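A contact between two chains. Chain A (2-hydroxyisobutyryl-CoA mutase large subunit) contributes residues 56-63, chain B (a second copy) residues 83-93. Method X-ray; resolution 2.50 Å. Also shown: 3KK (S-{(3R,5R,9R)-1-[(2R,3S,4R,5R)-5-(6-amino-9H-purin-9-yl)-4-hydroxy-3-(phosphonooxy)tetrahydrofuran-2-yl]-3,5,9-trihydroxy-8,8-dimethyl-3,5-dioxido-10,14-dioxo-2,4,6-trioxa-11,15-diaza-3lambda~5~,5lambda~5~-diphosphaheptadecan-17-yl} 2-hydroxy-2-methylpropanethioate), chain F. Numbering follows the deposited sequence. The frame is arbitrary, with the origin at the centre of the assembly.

Chain A, residues 56-63: PVQRTYTA
Chain B 83-93: TRGPYPTMYRS

Arginines often join irregular chains by reaching for backbone carbonyls, and this contact between two copies of the mutase large subunit is a compact example. Neither segment offers a helix; R59(A) turns at phi/psi -55/-44 before T60(A) extends at -151/157. The contact buries 342 Å², and the nearest CA atoms, those of R59(A) and T89(B), lie 7.3 Å apart. R84(B) points toward chain A with chi1 m, chi2 t and chi3 p (69°), which brings the edge of its guanidinium to the backbone O of Y61(A). NH1 of R84(B) donates to O of Y61(A) at 2.9 Å, and NH2 of R84(B) adds a weak bond to the same O at 3.2 Å. T60(A), chi1 off-well at -141°, lays OG1 over the guanidinium face, 3.4 Å from NH1 of R84(B), an angle too poor for a hydrogen bond. The CA-to-CB bond of Y61(A) points away from chain B; with chi1 m and chi2 77°, OH of Y61(A) accepts from N of Q58(A) at 3.0 Å.

R92(B), also directed toward chain A, runs m, t, then an off-well chi3 of 105°, placing one guanidinium face over CA of R59(A), 3.4 Å from NE of R92(B). A water accepts weakly from NH2 of R92(B) (2.4 Å) and donates to O of V57(A) (2.5 Å). R59(A), extended t, t, then m, sets CD 3.4 Å from O of P88(B). NE of R59(A) lies 3.6 Å from NH1 of R92(B), despite like charge; both atoms are hydrogen-bonded elsewhere in the structure.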

ATOM      1  N   PRO A  56      -8.160 -23.578   1.893  1.00 31.62           N
ATOM      2  CA  PRO A  56      -9.524 -23.161   1.517  1.00 30.96           C
ATOM      3  C   PRO A  56     -10.088 -22.131   2.507  1.00 35.57           C
ATOM      4  O   PRO A  56      -9.897 -22.245   3.731  1.00 35.18           O
ATOM      5  CB  PRO A  56     -10.318 -24.469   1.514  1.00 33.38           C
ATOM      6  CG  PRO A  56      -9.577 -25.387   2.412  1.00 37.69           C
ATOM      7  CD  PRO A  56      -8.129 -24.976   2.386  1.00 33.39           C
ATOM      8  N   VAL A  57     -10.764 -21.101   1.959  1.00 31.46           N
ATOM      9  CA  VAL A  57     -11.372 -20.035   2.752  1.00 29.77           C
ATOM     10  C   VAL A  57     -12.897 -20.030   2.679  1.00 33.15           C
ATOM     11  O   VAL A  57     -13.472 -20.367   1.633  1.00 33.28           O
ATOM     12  CB  VAL A  57     -10.758 -18.639   2.506  1.00 32.08           C
ATOM     13  CG1 VAL A  57      -9.287 -18.628   2.866  1.00 30.70           C
ATOM     14  CG2 VAL A  57     -10.976 -18.158   1.069  1.00 31.78           C
ATOM     15  N   GLN A  58     -13.551 -19.688   3.812  1.00 28.04           N
ATOM     16  CA  GLN A  58     -15.013 -19.575   3.873  1.00 28.63           C
ATOM     17  C   GLN A  58     -15.436 -18.173   3.343  1.00 31.13           C
ATOM     18  O   GLN A  58     -14.617 -17.250   3.336  1.00 28.28           O
ATOM     19  CB  GLN A  58     -15.521 -19.743   5.321  1.00 30.81           C
ATOM     20  CG  GLN A  58     -15.215 -21.121   5.968  1.00 43.36           C
ATOM     21  CD  GLN A  58     -15.462 -21.156   7.467  1.00 47.38           C
ATOM     22  OE1 GLN A  58     -16.109 -20.289   8.048  1.00 48.42           O
ATOM     23  NE2 GLN A  58     -14.943 -22.150   8.138  1.00 36.78           N
ATOM     24  N   ARG A  59     -16.720 -18.022   2.911  1.00 27.06           N
ATOM     25  CA  ARG A  59     -17.310 -16.771   2.450  1.00 26.14           C
ATOM     26  C   ARG A  59     -17.138 -15.702   3.528  1.00 32.14           C
ATOM     27  O   ARG A  59     -16.753 -14.571   3.219  1.00 33.32           O
ATOM     28  CB  ARG A  59     -18.798 -16.979   2.104  1.00 25.90           C
ATOM     29  CG  ARG A  59     -19.570 -15.708   1.723  1.00 28.43           C
ATOM     30  CD  ARG A  59     -20.996 -15.999   1.269  1.00 33.53           C
ATOM     31  NE  ARG A  59     -21.012 -16.868   0.092  1.00 30.07           N
ATOM     32  CZ  ARG A  59     -21.275 -18.174   0.111  1.00 46.15           C
ATOM     33  NH1 ARG A  59     -21.622 -18.773   1.245  1.00 40.57           N
ATOM     34  NH2 ARG A  59     -21.209 -18.884  -1.006  1.00 30.60           N
ATOM     35  N   THR A  60     -17.408 -16.079   4.795  1.00 29.92           N
ATOM     36  CA  THR A  60     -17.270 -15.251   5.991  1.00 29.28           C
ATOM     37  C   THR A  60     -16.967 -16.145   7.195  1.00 36.31           C
ATOM     38  O   THR A  60     -17.275 -17.344   7.176  1.00 39.60           O
ATOM     39  CB  THR A  60     -18.484 -14.299   6.170  1.00 32.97           C
ATOM     40  OG1 THR A  60     -18.033 -13.030   6.642  1.00 27.20           O
ATOM     41  CG2 THR A  60     -19.597 -14.873   7.085  1.00 30.81           C
ATOM     42  N   TYR A  61     -16.361 -15.559   8.229  1.00 31.69           N
ATOM     43  CA  TYR A  61     -16.030 -16.237   9.478  1.00 32.27           C
ATOM     44  C   TYR A  61     -16.803 -15.559  10.636  1.00 37.56           C
ATOM     45  O   TYR A  61     -16.936 -14.329  10.666  1.00 36.59           O
ATOM     46  CB  TYR A  61     -14.498 -16.234   9.719  1.00 32.27           C
ATOM     47  CG  TYR A  61     -13.720 -17.104   8.754  1.00 33.01           C
ATOM     48  CD1 TYR A  61     -13.468 -16.682   7.449  1.00 34.34           C
ATOM     49  CD2 TYR A  61     -13.209 -18.337   9.151  1.00 34.03           C
ATOM     50  CE1 TYR A  61     -12.781 -17.495   6.545  1.00 35.27           C
ATOM     51  CE2 TYR A  61     -12.494 -19.144   8.261  1.00 34.49           C
ATOM     52  CZ  TYR A  61     -12.277 -18.717   6.960  1.00 39.01           C
ATOM     53  OH  TYR A  61     -11.598 -19.523   6.080  1.00 38.90           O
ATOM     54  N   THR A  62     -17.351 -16.366  11.550  1.00 34.25           N
ATOM     55  CA  THR A  62     -18.095 -15.892  12.721  1.00 34.69           C
ATOM     56  C   THR A  62     -17.362 -16.355  13.974  1.00 40.24           C
ATOM     57  O   THR A  62     -16.335 -17.037  13.861  1.00 39.24           O
ATOM     58  CB  THR A  62     -19.549 -16.368  12.679  1.00 43.16           C
ATOM     59  OG1 THR A  62     -19.603 -17.808  12.782  1.00 46.36           O
ATOM     60  CG2 THR A  62     -20.290 -15.855  11.437  1.00 37.08           C
ATOM     61  N   ALA A  63     -17.878 -16.000  15.169  1.00 38.44           N
ATOM     62  CA  ALA A  63     -17.257 -16.410  16.433  1.00 38.94           C
ATOM     63  C   ALA A  63     -17.287 -17.923  16.611  1.00 40.99           C
ATOM     64  O   ALA A  63     -16.414 -18.462  17.296  1.00 41.61           O
ATOM     65  CB  ALA A  63     -17.950 -15.736  17.596  1.00 41.13           C
TER
ATOM     66  N   THR B  83     -23.434  -4.389   9.380  1.00 32.28           N
ATOM     67  CA  THR B  83     -22.087  -3.980   9.816  1.00 30.39           C
ATOM     68  C   THR B  83     -20.996  -4.582   8.885  1.00 33.32           C
ATOM     69  O   THR B  83     -20.070  -3.875   8.465  1.00 32.05           O
ATOM     70  CB  THR B  83     -21.916  -4.448  11.262  1.00 33.89           C
ATOM     71  OG1 THR B  83     -23.084  -4.067  12.004  1.00 26.38           O
ATOM     72  CG2 THR B  83     -20.595  -3.963  11.924  1.00 28.92           C
ATOM     73  N   ARG B  84     -21.150  -5.877   8.532  1.00 29.08           N
ATOM     74  CA  ARG B  84     -20.220  -6.660   7.705  1.00 27.94           C
ATOM     75  C   ARG B  84     -20.330  -6.467   6.172  1.00 32.76           C
ATOM     76  O   ARG B  84     -19.515  -7.007   5.431  1.00 33.16           O
ATOM     77  CB  ARG B  84     -20.307  -8.140   8.099  1.00 29.42           C
ATOM     78  CG  ARG B  84     -20.365  -8.316   9.621  1.00 37.62           C
ATOM     79  CD  ARG B  84     -20.011  -9.701  10.063  1.00 41.93           C
ATOM     80  NE  ARG B  84     -18.600  -9.955   9.841  1.00 37.28           N
ATOM     81  CZ  ARG B  84     -18.072 -11.161   9.746  1.00 47.80           C
ATOM     82  NH1 ARG B  84     -18.838 -12.238   9.864  1.00 38.77           N
ATOM     83  NH2 ARG B  84     -16.769 -11.306   9.525  1.00 33.39           N
ATOM     84  N   GLY B  85     -21.295  -5.678   5.712  1.00 28.19           N
ATOM     85  CA  GLY B  85     -21.449  -5.405   4.295  1.00 26.54           C
ATOM     86  C   GLY B  85     -22.898  -5.387   3.861  1.00 31.76           C
ATOM     87  O   GLY B  85     -23.730  -6.093   4.447  1.00 32.51           O
ATOM     88  N   PRO B  86     -23.236  -4.567   2.835  1.00 27.34           N
ATOM     89  CA  PRO B  86     -24.646  -4.497   2.387  1.00 28.79           C
ATOM     90  C   PRO B  86     -25.127  -5.718   1.577  1.00 36.78           C
ATOM     91  O   PRO B  86     -26.339  -5.934   1.460  1.00 37.99           O
ATOM     92  CB  PRO B  86     -24.677  -3.215   1.550  1.00 29.09           C
ATOM     93  CG  PRO B  86     -23.304  -3.130   0.965  1.00 30.75           C
ATOM     94  CD  PRO B  86     -22.370  -3.660   2.046  1.00 25.65           C
ATOM     95  N   TYR B  87     -24.183  -6.503   1.009  1.00 33.54           N
ATOM     96  CA  TYR B  87     -24.480  -7.686   0.202  1.00 34.33           C
ATOM     97  C   TYR B  87     -23.940  -8.967   0.873  1.00 37.41           C
ATOM     98  O   TYR B  87     -22.908  -8.918   1.544  1.00 35.04           O
ATOM     99  CB  TYR B  87     -23.938  -7.530  -1.244  1.00 35.18           C
ATOM    100  CG  TYR B  87     -24.189  -6.188  -1.907  1.00 34.68           C
ATOM    101  CD1 TYR B  87     -25.459  -5.614  -1.912  1.00 36.20           C
ATOM    102  CD2 TYR B  87     -23.172  -5.525  -2.589  1.00 34.62           C
ATOM    103  CE1 TYR B  87     -25.687  -4.367  -2.501  1.00 36.86           C
ATOM    104  CE2 TYR B  87     -23.399  -4.300  -3.224  1.00 34.79           C
ATOM    105  CZ  TYR B  87     -24.660  -3.728  -3.181  1.00 41.19           C
ATOM    106  OH  TYR B  87     -24.883  -2.528  -3.803  1.00 42.01           O
ATOM    107  N   PRO B  88     -24.625 -10.123   0.742  1.00 35.25           N
ATOM    108  CA  PRO B  88     -24.128 -11.333   1.428  1.00 35.84           C
ATOM    109  C   PRO B  88     -22.937 -12.013   0.762  1.00 38.33           C
ATOM    110  O   PRO B  88     -22.373 -12.921   1.351  1.00 38.95           O
ATOM    111  CB  PRO B  88     -25.349 -12.254   1.400  1.00 39.18           C
ATOM    112  CG  PRO B  88     -26.049 -11.877   0.144  1.00 42.55           C
ATOM    113  CD  PRO B  88     -25.895 -10.390   0.037  1.00 36.23           C
ATOM    114  N   THR B  89     -22.597 -11.616  -0.468  1.00 33.86           N
ATOM    115  CA  THR B  89     -21.567 -12.232  -1.310  1.00 32.84           C
ATOM    116  C   THR B  89     -20.401 -11.311  -1.608  1.00 34.72           C
ATOM    117  O   THR B  89     -19.296 -11.791  -1.937  1.00 32.09           O
ATOM    118  CB  THR B  89     -22.229 -12.823  -2.560  1.00 53.50           C
ATOM    119  OG1 THR B  89     -21.274 -13.371  -3.426  1.00 68.63           O
ATOM    120  CG2 THR B  89     -23.130 -11.856  -3.253  1.00 49.36           C
ATOM    121  N   MET B  90     -20.643  -9.985  -1.466  1.00 29.91           N
ATOM    122  CA  MET B  90     -19.690  -8.911  -1.691  1.00 26.57           C
ATOM    123  C   MET B  90     -18.763  -9.137  -2.885  1.00 30.71           C
ATOM    124  O   MET B  90     -19.252  -9.462  -3.972  1.00 33.12           O
ATOM    125  CB  MET B  90     -18.948  -8.543  -0.407  1.00 27.65           C
ATOM    126  CG  MET B  90     -19.845  -7.971   0.680  1.00 30.86           C
ATOM    127  SD  MET B  90     -20.503  -6.320   0.350  1.00 33.02           S
ATOM    128  CE  MET B  90     -19.039  -5.365   0.351  1.00 28.98           C
ATOM    129  N   TYR B  91     -17.452  -9.015  -2.684  1.00 26.56           N
ATOM    130  CA  TYR B  91     -16.425  -9.141  -3.731  1.00 25.53           C
ATOM    131  C   TYR B  91     -16.146 -10.546  -4.273  1.00 34.85           C
ATOM    132  O   TYR B  91     -15.396 -10.671  -5.234  1.00 37.25           O
ATOM    133  CB  TYR B  91     -15.118  -8.424  -3.342  1.00 22.48           C
ATOM    134  CG  TYR B  91     -15.299  -7.094  -2.648  1.00 19.51           C
ATOM    135  CD1 TYR B  91     -16.188  -6.135  -3.145  1.00 20.65           C
ATOM    136  CD2 TYR B  91     -14.576  -6.783  -1.494  1.00 17.89           C
ATOM    137  CE1 TYR B  91     -16.342  -4.906  -2.511  1.00 21.24           C
ATOM    138  CE2 TYR B  91     -14.733  -5.562  -0.846  1.00 16.65           C
ATOM    139  CZ  TYR B  91     -15.601  -4.618  -1.368  1.00 21.32           C
ATOM    140  OH  TYR B  91     -15.705  -3.393  -0.761  1.00 20.83           O
ATOM    141  N   ARG B  92     -16.744 -11.589  -3.696  1.00 32.51           N
ATOM    142  CA  ARG B  92     -16.548 -12.952  -4.216  1.00 32.91           C
ATOM    143  C   ARG B  92     -17.443 -13.128  -5.463  1.00 37.24           C
ATOM    144  O   ARG B  92     -17.247 -14.052  -6.267  1.00 36.50           O
ATOM    145  CB  ARG B  92     -16.934 -14.015  -3.171  1.00 29.94           C
ATOM    146  CG  ARG B  92     -16.205 -13.907  -1.852  1.00 23.96           C
ATOM    147  CD  ARG B  92     -16.904 -14.741  -0.808  1.00 29.56           C
ATOM    148  NE  ARG B  92     -16.086 -15.915  -0.607  1.00 36.71           N
ATOM    149  CZ  ARG B  92     -16.460 -17.153  -0.849  1.00 51.66           C
ATOM    150  NH1 ARG B  92     -17.682 -17.411  -1.282  1.00 46.27           N
ATOM    151  NH2 ARG B  92     -15.618 -18.150  -0.644  1.00 39.19           N
ATOM    152  N   SER B  93     -18.460 -12.261  -5.574  1.00 32.66           N
ATOM    153  CA  SER B  93     -19.429 -12.273  -6.655  1.00 32.64           C
ATOM    154  C   SER B  93     -19.233 -11.054  -7.546  1.00 35.73           C
ATOM    155  O   SER B  93     -19.120 -11.229  -8.750  1.00 37.16           O
ATOM    156  CB  SER B  93     -20.838 -12.356  -6.103  1.00 35.66           C
ATOM    157  OG  SER B  93     -21.794 -12.325  -7.146  1.00 53.58           O
TER
HETATM  158  C4  3KK F 802     -15.341  17.062  -5.990  0.50  6.91           C
HETATM  159  C3  3KK F 802     -14.868  15.613  -5.940  0.50 12.48           C
HETATM  160  C2  3KK F 802     -13.898  15.412  -4.777  0.50 14.70           C
HETATM  161  O3  3KK F 802     -14.193  15.344  -7.157  0.50 11.40           O
HETATM  162  C1  3KK F 802     -16.031  14.622  -5.799  0.50 19.36           C
HETATM  163  O1  3KK F 802     -16.991  14.830  -5.053  0.50 19.20           O
HETATM  164  S1P 3KK F 802     -15.840  13.183  -6.798  0.50 26.37           S
HETATM  165  C2P 3KK F 802     -17.355  12.240  -6.465  0.50 22.78           C
HETATM  166  C3P 3KK F 802     -17.493  11.112  -7.455  0.50 22.35           C
HETATM  167  N4P 3KK F 802     -18.667  10.332  -7.087  0.50 20.57           N
HETATM  168  C5P 3KK F 802     -18.813   9.052  -7.442  0.50 21.79           C
HETATM  169  O5P 3KK F 802     -17.996   8.416  -8.116  0.50 21.65           O
HETATM  170  C6P 3KK F 802     -20.117   8.434  -6.925  0.50 24.04           C
HETATM  171  C7P 3KK F 802     -20.333   7.021  -7.447  0.50 26.92           C
HETATM  172  N8P 3KK F 802     -21.540   6.439  -6.846  0.50 28.88           N
HETATM  173  C9P 3KK F 802     -22.047   5.281  -7.293  0.50 28.49           C
HETATM  174  O9P 3KK F 802     -21.555   4.661  -8.238  0.50 29.02           O
HETATM  175  CAP 3KK F 802     -23.373   4.812  -6.627  0.50 27.59           C
HETATM  176  OAP 3KK F 802     -24.245   5.919  -6.316  0.50 27.43           O
HETATM  177  CBP 3KK F 802     -23.242   3.751  -5.481  0.50 27.99           C
HETATM  178  CDP 3KK F 802     -24.632   3.224  -5.095  0.50 26.17           C
HETATM  179  CEP 3KK F 802     -22.604   4.354  -4.224  0.50 28.00           C
HETATM  180  CCP 3KK F 802     -22.419   2.529  -5.940  0.50 29.25           C
HETATM  181  O6A 3KK F 802     -22.977   2.037  -7.172  0.50 28.82           O
HETATM  182  P2A 3KK F 802     -22.230   1.074  -8.182  0.50 29.74           P
HETATM  183  O4A 3KK F 802     -20.839   1.517  -8.357  0.50 28.43           O
HETATM  184  O5A 3KK F 802     -23.091   0.943  -9.383  0.50 33.02           O
HETATM  185  O3A 3KK F 802     -22.205  -0.299  -7.315  0.50 33.55           O
HETATM  186  P1A 3KK F 802     -23.486  -1.230  -6.880  0.50 33.76           P
HETATM  187  O1A 3KK F 802     -24.781  -0.505  -6.976  0.50 34.58           O
HETATM  188  O2A 3KK F 802     -23.137  -1.870  -5.600  0.50 32.48           O
HETATM  189  O5B 3KK F 802     -23.330  -2.341  -8.060  0.50 33.39           O
HETATM  190  C5B 3KK F 802     -23.999  -2.252  -9.338  0.50 34.44           C
HETATM  191  C4B 3KK F 802     -24.957  -3.445  -9.517  0.50 36.96           C
HETATM  192  O4B 3KK F 802     -24.320  -4.712  -9.168  0.50 38.51           O
HETATM  193  C3B 3KK F 802     -26.180  -3.309  -8.617  0.50 38.73           C
HETATM  194  O3B 3KK F 802     -27.328  -3.811  -9.343  0.50 44.84           O
HETATM  195  P3B 3KK F 802     -28.528  -2.867  -9.870  0.50 43.89           P
HETATM  196  O8A 3KK F 802     -29.044  -2.275  -8.615  0.50 39.49           O
HETATM  197  O7A 3KK F 802     -27.843  -1.943 -10.798  0.50 45.33           O
HETATM  198  O9A 3KK F 802     -29.422  -3.852 -10.527  0.50 47.76           O
HETATM  199  C2B 3KK F 802     -25.851  -4.205  -7.437  0.50 35.54           C
HETATM  200  O2B 3KK F 802     -27.032  -4.691  -6.786  0.50 35.58           O
HETATM  201  C1B 3KK F 802     -25.070  -5.324  -8.096  0.50 38.06           C
HETATM  202  N9A 3KK F 802     -24.113  -5.982  -7.157  0.50 42.50           N
HETATM  203  C8A 3KK F 802     -23.047  -5.465  -6.549  0.50 42.80           C
HETATM  204  N7A 3KK F 802     -22.495  -6.414  -5.799  0.50 44.40           N
HETATM  205  C5A 3KK F 802     -23.203  -7.538  -5.955  0.50 46.16           C
HETATM  206  C4A 3KK F 802     -24.210  -7.265  -6.810  0.50 45.41           C
HETATM  207  N3A 3KK F 802     -25.109  -8.217  -7.170  0.50 44.89           N
HETATM  208  C2A 3KK F 802     -24.998  -9.533  -6.665  0.50 45.91           C
HETATM  209  N1A 3KK F 802     -23.918  -9.774  -5.771  0.50 46.88           N
HETATM  210  C6A 3KK F 802     -23.072  -8.778  -5.434  0.50 45.41           C
HETATM  211  N6A 3KK F 802     -22.059  -8.990  -4.593  0.50 43.70           N
HETATM  212  O   HOH W   1     -14.879 -20.472  -0.416  1.00 24.85           O
HETATM  213  O   HOH W   2     -14.945 -13.177   8.045  1.00 25.97           O